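PDB 1COJ: protein (superoxide dismutase) from Aquifex pyrophilus, which catalyses the dismutation of superoxide radicals to hydrogen peroxide and dioxygen at a single iron ion in each subunit of a homotetramer. Local coordinates for residues G34-A37 / K38-I42; F73-M76 / G77-H81; L100-K103 / I104-I108; E195-E198 / K199-A203. All coordinates share one frame; numbering follows the deposited sequence.

Contact 1: residues G34-A37 / K38-I42; sequences GYVA and KYNEI
K38 begins its course against G34: CB lies 3.6 Å from G34 O, and CG keeps nearly as close, because chi1 of -81° sets CG beside the backbone N and opposite the carbonyl carbon. K38 N donates to the same G34 O at 3.0 Å, the first of four successive i to i+4 bonds; Y39 N to Y35 O, N40 N to V36 O and E41 N to A37 O follow. N40 folds its amide back over the preceding turn, so that N40 CG comes within 3.4 Å of V36 O, while N40 OD1 accepts a hydrogen bond from L5 N.

The lysine then bends at chi2 (-61°) and runs straight to its ammonium, where K38 NZ meets E41 OE2 at 2.8 Å on the syn side, a salt bridge between residues one turn apart. K38 NZ also gives a hydrogen bond to Y61 O of the second subunit, and E41 OE1 pairs with K45 farther along the helix. With an alanine in place of K38, E41 OE2 would probably lose its mate and the subunit interface its bond to Y61 O.

Y39 sets its ring against Y75, Y35 OH bonds H148 NE2, and the Y35 ring packs on iron ligand H81. All this belongs to helix 21-47, whose inner face lies on helix 63-86 through Y35, V36, K38 and I42.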
loop_
_atom_site.group_PDB
_atom_site.type_symbol
_atom_site.label_atom_id
_atom_site.label_comp_id
_atom_site.label_asym_id
_atom_site.label_seq_id
_atom_site.Cartn_x
_atom_site.Cartn_y
_atom_site.Cartn_z
ATOM N N GLY A 34 -15.589 16.381 0.281
ATOM C CA GLY A 34 -14.309 16.516 0.955
ATOM C C GLY A 34 -13.163 16.227 0.003
ATOM O O GLY A 34 -12.109 16.870 0.074
ATOM N N TYR A 35 -13.370 15.266 -0.895
ATOM C CA TYR A 35 -12.357 14.902 -1.885
ATOM C C TYR A 35 -12.186 16.035 -2.887
ATOM O O TYR A 35 -11.075 16.299 -3.349
ATOM C CB TYR A 35 -12.739 13.615 -2.620
ATOM C CG TYR A 35 -12.830 12.409 -1.717
ATOM C CD1 TYR A 35 -11.781 12.077 -0.860
ATOM C CD2 TYR A 35 -13.973 11.613 -1.697
ATOM C CE1 TYR A 35 -11.869 10.981 0.002
ATOM C CE2 TYR A 35 -14.071 10.515 -0.838
ATOM C CZ TYR A 35 -13.014 10.207 0.006
ATOM O OH TYR A 35 -13.086 9.109 0.839
ATOM N N VAL A 36 -13.288 16.698 -3.226
ATOM C CA VAL A 36 -13.248 17.817 -4.164
ATOM C C VAL A 36 -12.433 18.962 -3.553
ATOM O O VAL A 36 -11.531 19.513 -4.196
ATOM C CB VAL A 36 -14.683 18.308 -4.526
ATOM C CG1 VAL A 36 -14.620 19.579 -5.375
ATOM C CG2 VAL A 36 -15.441 17.211 -5.275
ATOM N N ALA A 37 -12.716 19.267 -2.290
ATOM C CA ALA A 37 -12.021 20.337 -1.585
ATOM C C ALA A 37 -10.519 20.075 -1.475
ATOM O O ALA A 37 -9.704 20.967 -1.730
ATOM C CB ALA A 37 -12.626 20.529 -0.204
ATOM N N LYS A 38 -10.148 18.861 -1.093
ATOM C CA LYS A 38 -8.741 18.515 -0.953
ATOM C C LYS A 38 -7.995 18.472 -2.280
ATOM O O LYS A 38 -6.826 18.868 -2.352
ATOM C CB LYS A 38 -8.583 17.209 -0.179
ATOM C CG LYS A 38 -8.677 17.404 1.319
ATOM C CD LYS A 38 -7.570 18.323 1.805
ATOM C CE LYS A 38 -7.688 18.583 3.284
ATOM N NZ LYS A 38 -6.498 19.321 3.768
ATOM N N TYR A 39 -8.671 18.018 -3.330
ATOM C CA TYR A 39 -8.061 17.972 -4.652
ATOM C C TYR A 39 -7.696 19.402 -5.045
ATOM O O TYR A 39 -6.599 19.662 -5.544
ATOM C CB TYR A 39 -9.028 17.376 -5.681
ATOM C CG TYR A 39 -8.543 17.473 -7.111
ATOM C CD1 TYR A 39 -7.691 16.509 -7.651
ATOM C CD2 TYR A 39 -8.924 18.543 -7.923
ATOM C CE1 TYR A 39 -7.232 16.611 -8.960
ATOM C CE2 TYR A 39 -8.470 18.654 -9.228
ATOM C CZ TYR A 39 -7.623 17.689 -9.742
ATOM O OH TYR A 39 -7.158 17.815 -11.034
ATOM N N ASN A 40 -8.605 20.332 -4.766
ATOM C CA ASN A 40 -8.389 21.739 -5.086
ATOM C C ASN A 40 -7.198 22.330 -4.340
ATOM O O ASN A 40 -6.411 23.080 -4.920
ATOM C CB ASN A 40 -9.661 22.550 -4.826
ATOM C CG ASN A 40 -10.732 22.311 -5.883
ATOM O OD1 ASN A 40 -10.487 21.678 -6.908
ATOM N ND2 ASN A 40 -11.931 22.803 -5.627
ATOM N N GLU A 41 -7.045 21.960 -3.072
ATOM C CA GLU A 41 -5.933 22.439 -2.254
ATOM C C GLU A 41 -4.621 21.945 -2.856
ATOM O O GLU A 41 -3.651 22.698 -2.976
ATOM C CB GLU A 41 -6.053 21.918 -0.820
ATOM C CG GLU A 41 -4.875 22.312 0.067
ATOM C CD GLU A 41 -4.943 21.714 1.466
ATOM O OE1 GLU A 41 -3.894 21.634 2.135
ATOM O OE2 GLU A 41 -6.044 21.332 1.907
ATOM N N ILE A 42 -4.602 20.669 -3.220
ATOM C CA ILE A 42 -3.426 20.050 -3.817
ATOM C C ILE A 42 -3.055 20.763 -5.120
ATOM O O ILE A 42 -1.879 21.048 -5.355
ATOM C CB ILE A 42 -3.669 18.539 -4.041
ATOM C CG1 ILE A 42 -3.710 17.824 -2.683
ATOM C CG2 ILE A 42 -2.604 17.939 -4.954
ATOM C CD1 ILE A 42 -4.168 16.380 -2.745
#

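Contact 2: residues F73-M76 / G77-H81; sequences FNYM and GVVLH. With FE (Fe (III) ion), chain B.
Y75 and V79 meet one turn apart, methyl over ring. From Y75 CB the side chain leaves with CG opposite the backbone N (chi1 -172°), which carries the ring out alongside the next turn. CD1 and CD2 lie slightly farther from V79 CG2, and the outer half of the ring carries the contact: CE1 and CE2 lie under the V79 CG2 methyl, and Y75 CZ approaches V79 CG2 most closely, at 3.8 Å. That methyl sits over one face, offset toward the rim, 4.0 Å from the Y75 ring centroid and 17° off the ring normal, a CH-pi contact. At the tip, Y75 OH makes a weak hydrogen bond to D134 of the third subunit, whose F136 packs on both Y75 and V79.

M76 bends at chi2 and chi3, which brings its CE alongside V79, 4.2 Å from V79 CB. L80 folds over the M76 carbonyl, with L80 CB 3.2 Å from M76 O. Beneath these side chains run the backbone bonds of the helix; the straightest, V79 N to Y75 O, reaches 174° at the hydrogen.

H81 turns its imidazole back along the helix. H81 ND1 donates to G77 O at 2.6 Å with the oxygen in the ring plane, which fixes the rotation of the ring and leaves H81 NE2 to bind iron at 2.2 Å. A water at 2.0 Å from the iron joins H27, D163 and H167 to complete five ligands, the metal site of the iron/manganese superoxide dismutases, with H81 supplied by the second long helix of the alpha-hairpin.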
loop_
_atom_site.group_PDB
_atom_site.type_symbol
_atom_site.label_atom_id
_atom_site.label_comp_id
_atom_site.label_asym_id
_atom_site.label_seq_id
_atom_site.Cartn_x
_atom_site.Cartn_y
_atom_site.Cartn_z
ATOM N N PHE A 73 -5.263 9.971 -4.872
ATOM C CA PHE A 73 -6.240 9.548 -3.872
ATOM C C PHE A 73 -7.507 10.390 -3.961
ATOM O O PHE A 73 -8.618 9.857 -4.068
ATOM C CB PHE A 73 -5.654 9.655 -2.459
ATOM C CG PHE A 73 -6.584 9.168 -1.378
ATOM C CD1 PHE A 73 -6.754 7.806 -1.152
ATOM C CD2 PHE A 73 -7.316 10.076 -0.611
ATOM C CE1 PHE A 73 -7.639 7.348 -0.176
ATOM C CE2 PHE A 73 -8.202 9.633 0.366
ATOM C CZ PHE A 73 -8.368 8.265 0.584
ATOM N N ASN A 74 -7.330 11.705 -3.953
ATOM C CA ASN A 74 -8.456 12.619 -4.002
ATOM C C ASN A 74 -9.157 12.711 -5.350
ATOM O O ASN A 74 -10.392 12.720 -5.407
ATOM C CB ASN A 74 -8.044 13.998 -3.472
ATOM C CG ASN A 74 -7.731 13.972 -1.977
ATOM O OD1 ASN A 74 -6.572 13.965 -1.570
ATOM N ND2 ASN A 74 -8.767 13.932 -1.166
ATOM N N TYR A 75 -8.391 12.710 -6.438
ATOM C CA TYR A 75 -9.004 12.790 -7.757
ATOM C C TYR A 75 -9.839 11.549 -8.026
ATOM O O TYR A 75 -10.946 11.645 -8.559
ATOM C CB TYR A 75 -7.954 12.982 -8.851
ATOM C CG TYR A 75 -8.554 13.262 -10.211
ATOM C CD1 TYR A 75 -9.410 14.347 -10.414
ATOM C CD2 TYR A 75 -8.281 12.432 -11.294
ATOM C CE1 TYR A 75 -9.982 14.596 -11.665
ATOM C CE2 TYR A 75 -8.846 12.668 -12.548
ATOM C CZ TYR A 75 -9.695 13.750 -12.726
ATOM O OH TYR A 75 -10.262 13.977 -13.961
ATOM N N MET A 76 -9.310 10.380 -7.666
ATOM C CA MET A 76 -10.053 9.141 -7.860
ATOM C C MET A 76 -11.266 9.141 -6.940
ATOM O O MET A 76 -12.328 8.633 -7.299
ATOM C CB MET A 76 -9.173 7.916 -7.609
ATOM C CG MET A 76 -8.227 7.597 -8.759
ATOM S SD MET A 76 -9.088 7.099 -10.267
ATOM C CE MET A 76 -9.235 8.661 -11.160
ATOM N N GLY A 77 -11.102 9.731 -5.759
ATOM C CA GLY A 77 -12.202 9.834 -4.817
ATOM C C GLY A 77 -13.333 10.609 -5.471
ATOM O O GLY A 77 -14.489 10.211 -5.380
ATOM N N VAL A 78 -12.998 11.696 -6.162
ATOM C CA VAL A 78 -14.004 12.498 -6.858
ATOM C C VAL A 78 -14.666 11.704 -7.999
ATOM O O VAL A 78 -15.879 11.471 -7.993
ATOM C CB VAL A 78 -13.381 13.802 -7.453
ATOM C CG1 VAL A 78 -14.399 14.556 -8.306
ATOM C CG2 VAL A 78 -12.858 14.703 -6.342
ATOM N N VAL A 79 -13.849 11.273 -8.957
ATOM C CA VAL A 79 -14.315 10.546 -10.130
ATOM C C VAL A 79 -15.152 9.307 -9.823
ATOM O O VAL A 79 -16.252 9.151 -10.361
ATOM C CB VAL A 79 -13.126 10.157 -11.046
ATOM C CG1 VAL A 79 -13.597 9.249 -12.169
ATOM C CG2 VAL A 79 -12.484 11.411 -11.634
ATOM N N LEU A 80 -14.637 8.435 -8.963
ATOM C CA LEU A 80 -15.340 7.207 -8.604
ATOM C C LEU A 80 -16.689 7.493 -7.953
ATOM O O LEU A 80 -17.673 6.812 -8.242
ATOM C CB LEU A 80 -14.457 6.331 -7.710
ATOM C CG LEU A 80 -13.561 5.279 -8.390
ATOM C CD1 LEU A 80 -13.201 5.641 -9.816
ATOM C CD2 LEU A 80 -12.316 5.053 -7.549
ATOM N N HIS A 81 -16.747 8.513 -7.100
ATOM C CA HIS A 81 -18.008 8.866 -6.456
ATOM C C HIS A 81 -19.015 9.413 -7.460
ATOM O O HIS A 81 -20.203 9.091 -7.387
ATOM C CB HIS A 81 -17.796 9.848 -5.302
ATOM C CG HIS A 81 -17.372 9.183 -4.028
ATOM N ND1 HIS A 81 -16.060 9.016 -3.648
ATOM C CD2 HIS A 81 -18.111 8.561 -3.076
ATOM C CE1 HIS A 81 -16.038 8.310 -2.517
ATOM N NE2 HIS A 81 -17.258 8.010 -2.130
HETATM FE FE FE B . -17.485 6.450 -0.643
HETATM O O HOH W 1 -15.656 5.685 -0.915
#

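Contact 3: residues L100-K103 / I104-I108; sequences LKKK and IEEDI
K103 and D107 form the closer of the two salt bridges between 100-103 and 104-108. K103 NZ meets D107 OD1 at 2.8 Å on its syn side, 17° out of the carboxylate plane. The lysine gets there by bending at chi2 and again at chi4 (75°), so that its methylenes pass near the carboxylate and the ammonium is brought back to D107 OD1. Both ends have further partners: K103 NZ also donates to G138 O, and D107 OD1 accepts from L140 N, tying the helix to the start of strand 139-145. Shortening this lysine to an alanine is likely to leave D107 without its close countercharge and G138 O without this donor.

The second pair is looser and lies on the solvent side. K102 curls at chi2 and chi3 until its NZ stands 3.4 Å from E105 OE2, a weak salt bridge between chains lying side by side. E106 comes across K102 instead, its OE1 3.9 Å from K102 CG.

The i to i+4 backbone bonds include I104 N to L100 O and D107 N to K103 O, the latter 2.8 Å. I108 N still reaches I104 O at 2.7 Å.

On the face turned to the protein, I104 CD1 rests 4.0 Å from L100 CG. These two lead inward: L100 packs on N194 and F197 of helix 190-207, I104 on C114 of helix 111-124 and on L140 of strand 139-145. K103 adds its own packing on F197 and M201, so that helix 98-107 is held by two helices and strand 139-145.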
loop_
_atom_site.group_PDB
_atom_site.type_symbol
_atom_site.label_atom_id
_atom_site.label_comp_id
_atom_site.label_asym_id
_atom_site.label_seq_id
_atom_site.Cartn_x
_atom_site.Cartn_y
_atom_site.Cartn_z
ATOM N N LEU A 100 -24.512 -4.871 -24.709
ATOM C CA LEU A 100 -23.842 -5.072 -23.429
ATOM C C LEU A 100 -23.960 -6.527 -22.982
ATOM O O LEU A 100 -22.969 -7.142 -22.580
ATOM C CB LEU A 100 -24.416 -4.137 -22.360
ATOM C CG LEU A 100 -23.850 -4.306 -20.946
ATOM C CD1 LEU A 100 -22.336 -4.113 -20.949
ATOM C CD2 LEU A 100 -24.516 -3.323 -19.996
ATOM N N LYS A 101 -25.160 -7.087 -23.095
ATOM C CA LYS A 101 -25.390 -8.471 -22.700
ATOM C C LYS A 101 -24.527 -9.443 -23.493
ATOM O O LYS A 101 -23.990 -10.400 -22.936
ATOM C CB LYS A 101 -26.859 -8.845 -22.869
ATOM C CG LYS A 101 -27.800 -8.158 -21.904
ATOM C CD LYS A 101 -29.238 -8.518 -22.243
ATOM C CE LYS A 101 -30.219 -7.782 -21.357
ATOM N NZ LYS A 101 -31.620 -7.980 -21.820
ATOM N N LYS A 102 -24.370 -9.182 -24.785
ATOM C CA LYS A 102 -23.579 -10.055 -25.640
ATOM C C LYS A 102 -22.098 -10.039 -25.276
ATOM O O LYS A 102 -21.447 -11.088 -25.247
ATOM C CB LYS A 102 -23.771 -9.679 -27.113
ATOM C CG LYS A 102 -23.208 -10.697 -28.102
ATOM C CD LYS A 102 -23.812 -12.090 -27.900
ATOM C CE LYS A 102 -25.327 -12.097 -28.115
ATOM N NZ LYS A 102 -25.935 -13.441 -27.868
ATOM N N LYS A 103 -21.571 -8.849 -24.999
ATOM C CA LYS A 103 -20.166 -8.698 -24.630
ATOM C C LYS A 103 -19.900 -9.405 -23.299
ATOM O O LYS A 103 -18.899 -10.108 -23.144
ATOM C CB LYS A 103 -19.811 -7.216 -24.513
ATOM C CG LYS A 103 -18.317 -6.930 -24.410
ATOM C CD LYS A 103 -17.768 -6.447 -25.741
ATOM C CE LYS A 103 -16.276 -6.140 -25.675
ATOM N NZ LYS A 103 -15.441 -7.366 -25.654
ATOM N N ILE A 104 -20.808 -9.216 -22.343
ATOM C CA ILE A 104 -20.694 -9.846 -21.027
ATOM C C ILE A 104 -20.712 -11.359 -21.200
ATOM O O ILE A 104 -19.979 -12.091 -20.527
ATOM C CB ILE A 104 -21.871 -9.432 -20.100
ATOM C CG1 ILE A 104 -21.693 -7.984 -19.638
ATOM C CG2 ILE A 104 -21.984 -10.377 -18.909
ATOM C CD1 ILE A 104 -22.827 -7.467 -18.786
ATOM N N GLU A 105 -21.547 -11.819 -22.122
ATOM C CA GLU A 105 -21.681 -13.233 -22.389
ATOM C C GLU A 105 -20.377 -13.836 -22.895
ATOM O O GLU A 105 -19.917 -14.847 -22.376
ATOM C CB GLU A 105 -22.798 -13.457 -23.397
ATOM C CG GLU A 105 -23.318 -14.875 -23.430
ATOM C CD GLU A 105 -24.459 -15.049 -24.412
ATOM O OE1 GLU A 105 -24.591 -16.164 -24.956
ATOM O OE2 GLU A 105 -25.221 -14.080 -24.639
ATOM N N GLU A 106 -19.754 -13.188 -23.870
ATOM C CA GLU A 106 -18.509 -13.712 -24.414
ATOM C C GLU A 106 -17.271 -13.484 -23.550
ATOM O O GLU A 106 -16.365 -14.315 -23.544
ATOM C CB GLU A 106 -18.288 -13.222 -25.850
ATOM C CG GLU A 106 -18.322 -11.720 -26.045
ATOM C CD GLU A 106 -18.254 -11.332 -27.512
ATOM O OE1 GLU A 106 -19.261 -10.808 -28.035
ATOM O OE2 GLU A 106 -17.196 -11.560 -28.144
ATOM N N ASP A 107 -17.239 -12.389 -22.796
ATOM C CA ASP A 107 -16.094 -12.090 -21.938
ATOM C C ASP A 107 -16.173 -12.698 -20.554
ATOM O O ASP A 107 -15.179 -13.199 -20.042
ATOM C CB ASP A 107 -15.901 -10.581 -21.790
ATOM C CG ASP A 107 -15.424 -9.921 -23.064
ATOM O OD1 ASP A 107 -15.499 -8.681 -23.133
ATOM O OD2 ASP A 107 -14.974 -10.626 -23.994
ATOM N N ILE A 108 -17.350 -12.632 -19.940
ATOM C CA ILE A 108 -17.545 -13.143 -18.590
ATOM C C ILE A 108 -18.231 -14.512 -18.526
ATOM O O ILE A 108 -17.963 -15.297 -17.618
ATOM C CB ILE A 108 -18.364 -12.139 -17.726
ATOM C CG1 ILE A 108 -17.815 -10.710 -17.876
ATOM C CG2 ILE A 108 -18.337 -12.557 -16.256
ATOM C CD1 ILE A 108 -16.449 -10.490 -17.269
#

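Contact 4: residues E195-E198 / K199-A203; sequences ERFE and KAMKA
M201 lays its CG over one face of the F197 ring, one turn along helix 190-207. M201 CG is 3.6 Å from F197 CZ and 20° off the ring normal as seen from the centroid, a CH-pi contact offset toward the rim. The sulfur follows obliquely: M201 SD lies 4.6 Å from the F197 centroid, making a Met-aromatic contact. The two side chains run alongside, since F197 holds CG opposite its backbone N (chi1 -178°) and leans toward the next turn, while M201 bends at chi2 and chi3 to follow it.

Charged pairs occupy other faces. E198 bends at chi2, and K202 NZ meets E198 OE2 at 3.0 Å through the anti lone pair, the side turned from the other oxygen. E195 and K199 lie side by side, but their salt bridge is long, 4.0 Å from E195 OE1 to K199 NZ. The stronger partner of E195 is K212 of the third subunit, and K199 NZ makes a weak hydrogen bond to K208 O of that same subunit.

Backbone bonds run unbroken from K199 N to K202 N, each to the carbonyl four residues back; A200 N to R196 O is the shortest at 2.8 Å. The guanidinium of R196 leaves for the interior, where NH1 donates to L159 O and NH2 to L83 O.

The result is an amphipathic helix, 190-207, of the C-terminal domain: F197 and M201 pack on helix 98-107, F197 and A200 on strand 157-163, and A200 and M201 on strand 128-134 of the three-stranded antiparallel sheet, while E195 and K199 face another subunit.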
loop_
_atom_site.group_PDB
_atom_site.type_symbol
_atom_site.label_atom_id
_atom_site.label_comp_id
_atom_site.label_asym_id
_atom_site.label_seq_id
_atom_site.Cartn_x
_atom_site.Cartn_y
_atom_site.Cartn_z
ATOM N N GLU A 195 -25.109 3.831 -21.923
ATOM C CA GLU A 195 -24.460 4.933 -22.618
ATOM C C GLU A 195 -22.954 4.857 -22.423
ATOM O O GLU A 195 -22.189 5.068 -23.364
ATOM C CB GLU A 195 -24.974 6.282 -22.124
ATOM C CG GLU A 195 -24.188 7.447 -22.707
ATOM C CD GLU A 195 -24.824 8.792 -22.447
ATOM O OE1 GLU A 195 -24.919 9.584 -23.409
ATOM O OE2 GLU A 195 -25.220 9.065 -21.293
ATOM N N ARG A 196 -22.536 4.562 -21.196
ATOM C CA ARG A 196 -21.118 4.434 -20.885
ATOM C C ARG A 196 -20.510 3.353 -21.773
ATOM O O ARG A 196 -19.430 3.534 -22.336
ATOM C CB ARG A 196 -20.917 4.063 -19.415
ATOM C CG ARG A 196 -21.289 5.155 -18.430
ATOM C CD ARG A 196 -21.015 4.710 -17.003
ATOM N NE ARG A 196 -21.424 5.714 -16.022
ATOM C CZ ARG A 196 -21.541 5.483 -14.717
ATOM N NH1 ARG A 196 -21.279 4.285 -14.222
ATOM N NH2 ARG A 196 -21.970 6.444 -13.911
ATOM N N PHE A 197 -21.231 2.245 -21.925
ATOM C CA PHE A 197 -20.769 1.129 -22.744
ATOM C C PHE A 197 -20.603 1.518 -24.208
ATOM O O PHE A 197 -19.603 1.166 -24.841
ATOM C CB PHE A 197 -21.721 -0.066 -22.625
ATOM C CG PHE A 197 -21.282 -1.277 -23.411
ATOM C CD1 PHE A 197 -20.136 -1.981 -23.049
ATOM C CD2 PHE A 197 -22.010 -1.712 -24.514
ATOM C CE1 PHE A 197 -19.721 -3.103 -23.774
ATOM C CE2 PHE A 197 -21.606 -2.832 -25.246
ATOM C CZ PHE A 197 -20.460 -3.527 -24.875
ATOM N N GLU A 198 -21.589 2.232 -24.748
ATOM C CA GLU A 198 -21.544 2.671 -26.138
ATOM C C GLU A 198 -20.291 3.505 -26.389
ATOM O O GLU A 198 -19.555 3.273 -27.356
ATOM C CB GLU A 198 -22.792 3.491 -26.473
ATOM C CG GLU A 198 -22.939 3.858 -27.946
ATOM C CD GLU A 198 -23.175 2.648 -28.859
ATOM O OE1 GLU A 198 -23.580 1.576 -28.353
ATOM O OE2 GLU A 198 -22.969 2.773 -30.092
ATOM N N LYS A 199 -20.044 4.455 -25.491
ATOM C CA LYS A 199 -18.888 5.336 -25.591
ATOM C C LYS A 199 -17.594 4.549 -25.432
ATOM O O LYS A 199 -16.632 4.768 -26.170
ATOM C CB LYS A 199 -18.968 6.436 -24.533
ATOM C CG LYS A 199 -20.155 7.364 -24.707
ATOM C CD LYS A 199 -20.114 8.505 -23.713
ATOM C CE LYS A 199 -21.192 9.525 -24.028
ATOM N NZ LYS A 199 -21.118 10.728 -23.156
ATOM N N ALA A 200 -17.583 3.616 -24.483
ATOM C CA ALA A 200 -16.411 2.786 -24.227
ATOM C C ALA A 200 -16.026 1.978 -25.469
ATOM O O ALA A 200 -14.856 1.932 -25.851
ATOM C CB ALA A 200 -16.666 1.863 -23.037
ATOM N N MET A 201 -17.023 1.376 -26.111
ATOM C CA MET A 201 -16.790 0.580 -27.311
ATOM C C MET A 201 -16.317 1.430 -28.492
ATOM O O MET A 201 -15.438 1.011 -29.249
ATOM C CB MET A 201 -18.035 -0.219 -27.694
ATOM C CG MET A 201 -18.349 -1.363 -26.737
ATOM S SD MET A 201 -16.947 -2.490 -26.461
ATOM C CE MET A 201 -16.795 -3.247 -28.049
ATOM N N LYS A 202 -16.910 2.613 -28.633
ATOM C CA LYS A 202 -16.500 3.519 -29.708
ATOM C C LYS A 202 -15.055 3.933 -29.480
ATOM O O LYS A 202 -14.251 3.936 -30.415
ATOM C CB LYS A 202 -17.379 4.765 -29.743
ATOM C CG LYS A 202 -18.481 4.688 -30.786
ATOM C CD LYS A 202 -19.621 5.634 -30.518
ATOM C CE LYS A 202 -20.735 5.439 -31.528
ATOM N NZ LYS A 202 -22.060 5.472 -30.883
ATOM N N ALA A 203 -14.707 4.199 -28.222
ATOM C CA ALA A 203 -13.343 4.574 -27.856
ATOM C C ALA A 203 -12.374 3.427 -28.136
ATOM O O ALA A 203 -11.270 3.652 -28.642
ATOM C CB ALA A 203 -13.273 4.970 -26.391
#

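In the fold
All four contacts are one-turn pairings within helices, but their chemistry follows their depth. Contact 2 is wholly buried, its centre about 7 Å from the centre of the chain, and works through apolar and aromatic groups plus a metal ligand; contacts 1, 3 and 4 are partly buried and add salt bridges, some at solvent, some at subunit interfaces and one, K103-D107, against strand 139-145. Contacts 1 and 2 lie on the two packed helices of the alpha-hairpin, contacts 3 and 4 on helices 98-107 and 190-207, which also touch. Subunit neighbours differ too: contacts 1 and 2 touch the second, 2 and 4 the third, and contact 2 also meets the fourth, while contact 3 touches none.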